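Local coordinates for INRS (Synechocystis sp., PDB 5FMN), which is a nickel-responsive transcriptional regulator that probably represses its target by binding cis-regulatory DNA, at residues 75-79 / 98-103. Sequence-based numbering, arbitrary orientation.
Sequences LDDHM and ELKEAL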
loop_
_atom_site.group_PDB
_atom_site.type_symbol
_atom_site.label_atom_id
_atom_site.label_comp_id
_atom_site.label_asym_id
_atom_site.label_seq_id
_atom_site.Cartn_x
_atom_site.Cartn_y
_atom_site.Cartn_z
ATOM N N LEU B 75 -2.521 -1.882 -17.313
ATOM C CA LEU B 75 -3.610 -2.699 -16.855
ATOM C C LEU B 75 -4.957 -2.402 -17.521
ATOM O O LEU B 75 -5.699 -3.327 -17.853
ATOM C CB LEU B 75 -3.737 -2.577 -15.341
ATOM C CG LEU B 75 -4.815 -3.432 -14.677
ATOM C CD1 LEU B 75 -4.419 -4.899 -14.750
ATOM C CD2 LEU B 75 -5.031 -2.994 -13.235
ATOM N N ASP B 76 -5.309 -1.132 -17.648
ATOM C CA ASP B 76 -6.547 -0.750 -18.347
ATOM C C ASP B 76 -6.605 -1.303 -19.764
ATOM O O ASP B 76 -7.623 -1.875 -20.147
ATOM C CB ASP B 76 -6.686 0.763 -18.389
ATOM C CG ASP B 76 -7.144 1.340 -17.060
ATOM O OD1 ASP B 76 -7.561 0.519 -16.185
ATOM O OD2 ASP B 76 -7.104 2.608 -16.925
ATOM N N ASP B 77 -5.497 -1.197 -20.507
ATOM C CA ASP B 77 -5.444 -1.726 -21.875
ATOM C C ASP B 77 -5.564 -3.239 -21.910
ATOM O O ASP B 77 -6.279 -3.769 -22.735
ATOM C CB ASP B 77 -4.166 -1.274 -22.625
ATOM C CG ASP B 77 -4.167 0.234 -22.949
ATOM O OD1 ASP B 77 -5.259 0.836 -23.031
ATOM O OD2 ASP B 77 -3.080 0.825 -23.133
ATOM N N HIS B 78 -4.882 -3.924 -20.999
ATOM C CA HIS B 78 -5.037 -5.366 -20.834
ATOM C C HIS B 78 -6.498 -5.789 -20.563
ATOM O O HIS B 78 -7.046 -6.650 -21.254
ATOM C CB HIS B 78 -4.127 -5.850 -19.715
ATOM C CG HIS B 78 -4.077 -7.344 -19.580
ATOM N ND1 HIS B 78 -3.338 -8.147 -20.422
ATOM C CD2 HIS B 78 -4.682 -8.178 -18.700
ATOM C CE1 HIS B 78 -3.518 -9.412 -20.087
ATOM N NE2 HIS B 78 -4.357 -9.458 -19.066
ATOM N N MET B 79 -7.122 -5.134 -19.587
ATOM C CA MET B 79 -8.530 -5.357 -19.213
ATOM C C MET B 79 -9.434 -5.207 -20.410
ATOM O O MET B 79 -10.341 -6.022 -20.610
ATOM C CB MET B 79 -9.015 -4.355 -18.154
ATOM C CG MET B 79 -9.167 -4.875 -16.729
ATOM S SD MET B 79 -10.099 -3.769 -15.626
ATOM C CE MET B 79 -9.359 -2.162 -16.006
ATOM N N GLU B 98 -6.871 -14.593 -17.261
ATOM C CA GLU B 98 -5.918 -13.600 -17.759
ATOM C C GLU B 98 -5.962 -12.286 -16.987
ATOM O O GLU B 98 -4.939 -11.628 -16.766
ATOM C CB GLU B 98 -6.227 -13.270 -19.221
ATOM C CG GLU B 98 -5.525 -14.177 -20.205
ATOM C CD GLU B 98 -4.138 -13.685 -20.506
ATOM O OE1 GLU B 98 -4.013 -12.637 -21.177
ATOM O OE2 GLU B 98 -3.182 -14.304 -19.997
ATOM N N LEU B 99 -7.169 -11.850 -16.666
ATOM C CA LEU B 99 -7.319 -10.602 -15.975
ATOM C C LEU B 99 -6.727 -10.778 -14.606
ATOM O O LEU B 99 -6.044 -9.882 -14.124
ATOM C CB LEU B 99 -8.786 -10.200 -15.823
ATOM C CG LEU B 99 -9.017 -8.702 -15.985
ATOM C CD1 LEU B 99 -10.485 -8.374 -15.768
ATOM C CD2 LEU B 99 -8.139 -7.912 -15.025
ATOM N N LYS B 100 -7.038 -11.907 -13.962
ATOM C CA LYS B 100 -6.689 -12.115 -12.557
ATOM C C LYS B 100 -5.188 -12.214 -12.362
ATOM O O LYS B 100 -4.686 -11.698 -11.372
ATOM C CB LYS B 100 -7.389 -13.342 -11.977
ATOM C CG LYS B 100 -8.874 -13.104 -11.725
ATOM C CD LYS B 100 -9.697 -14.380 -11.731
ATOM C CE LYS B 100 -11.104 -14.115 -11.226
ATOM N NZ LYS B 100 -11.762 -15.378 -10.798
ATOM N N GLU B 101 -4.490 -12.802 -13.340
ATOM C CA GLU B 101 -3.045 -12.862 -13.321
ATOM C C GLU B 101 -2.452 -11.470 -13.344
ATOM O O GLU B 101 -1.445 -11.203 -12.688
ATOM C CB GLU B 101 -2.443 -13.632 -14.530
ATOM C CG GLU B 101 -1.133 -14.356 -14.127
ATOM C CD GLU B 101 -0.043 -14.507 -15.215
ATOM O OE1 GLU B 101 -0.313 -14.951 -16.364
ATOM O OE2 GLU B 101 1.149 -14.278 -14.876
ATOM N N ALA B 102 -2.999 -10.637 -14.218
ATOM C CA ALA B 102 -2.514 -9.292 -14.379
ATOM C C ALA B 102 -2.740 -8.488 -13.101
ATOM O O ALA B 102 -1.864 -7.736 -12.695
ATOM C CB ALA B 102 -3.210 -8.639 -15.555
ATOM N N LEU B 103 -3.913 -8.625 -12.483
ATOM C CA LEU B 103 -4.180 -8.025 -11.160
ATOM C C LEU B 103 -3.318 -8.574 -10.046
ATOM O O LEU B 103 -2.982 -7.867 -9.112
ATOM C CB LEU B 103 -5.637 -8.251 -10.737
ATOM C CG LEU B 103 -6.701 -7.369 -11.339
ATOM C CD1 LEU B 103 -8.071 -7.801 -10.857
ATOM C CD2 LEU B 103 -6.431 -5.929 -10.942
#
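The imidazole of His78 meets the methyl of Ala102 obliquely, CD2 lying 3.5 Å from Ala102 CB, and presents its NE2 edge to the backbone of the facing helix. With CG anti to the backbone N (chi1 -173°), the ring extends across the gap, where His78 NE2 donates a hydrogen bond to Glu98 O at 3.2 Å. The N-H...O angle is 150°, and the donor arrives from above the carbonyl plane. The same oxygen also accepts a weak helical bond from Ala102 N at 3.4 Å, so two donors share it. Past the ring, the Glu98 chain bends back at chi2 and crosses the imidazole at about a right angle, bringing OE1 within 3.4 Å of His78 CE1. With an alanine here in place of His78, Glu98 O would probably lose its donor from helix 53-89, keeping the weak helical bond, and a gap is likely to open beside the Ala102 methyl.

Three apolar contacts accompany this polar one. Leu75 spreads its branches, CD1 resting 4.0 Å from Ala102 CB while CD2 meets Leu103 CD2; Met79 CG lies 3.6 Å from Leu99 CD2. These side chains join helices 53-89 and 92-106 as an antiparallel hairpin, their segment axes 10.3 Å apart and inclined at 170°, within the all-helical CsoR-like domain. Leu103 of a second subunit also packs on Leu75 and Met79, extending the apolar layer into the assembly.

His78 also packs on Cys53 of a third subunit, a neighbouring histidine and cysteine, consistent with the intersubunit metal sites of CsoR-family sensors. Because NE2 is spent on a main-chain carbonyl, the hydrogen bond would tie the ring's orientation to helix 92-106.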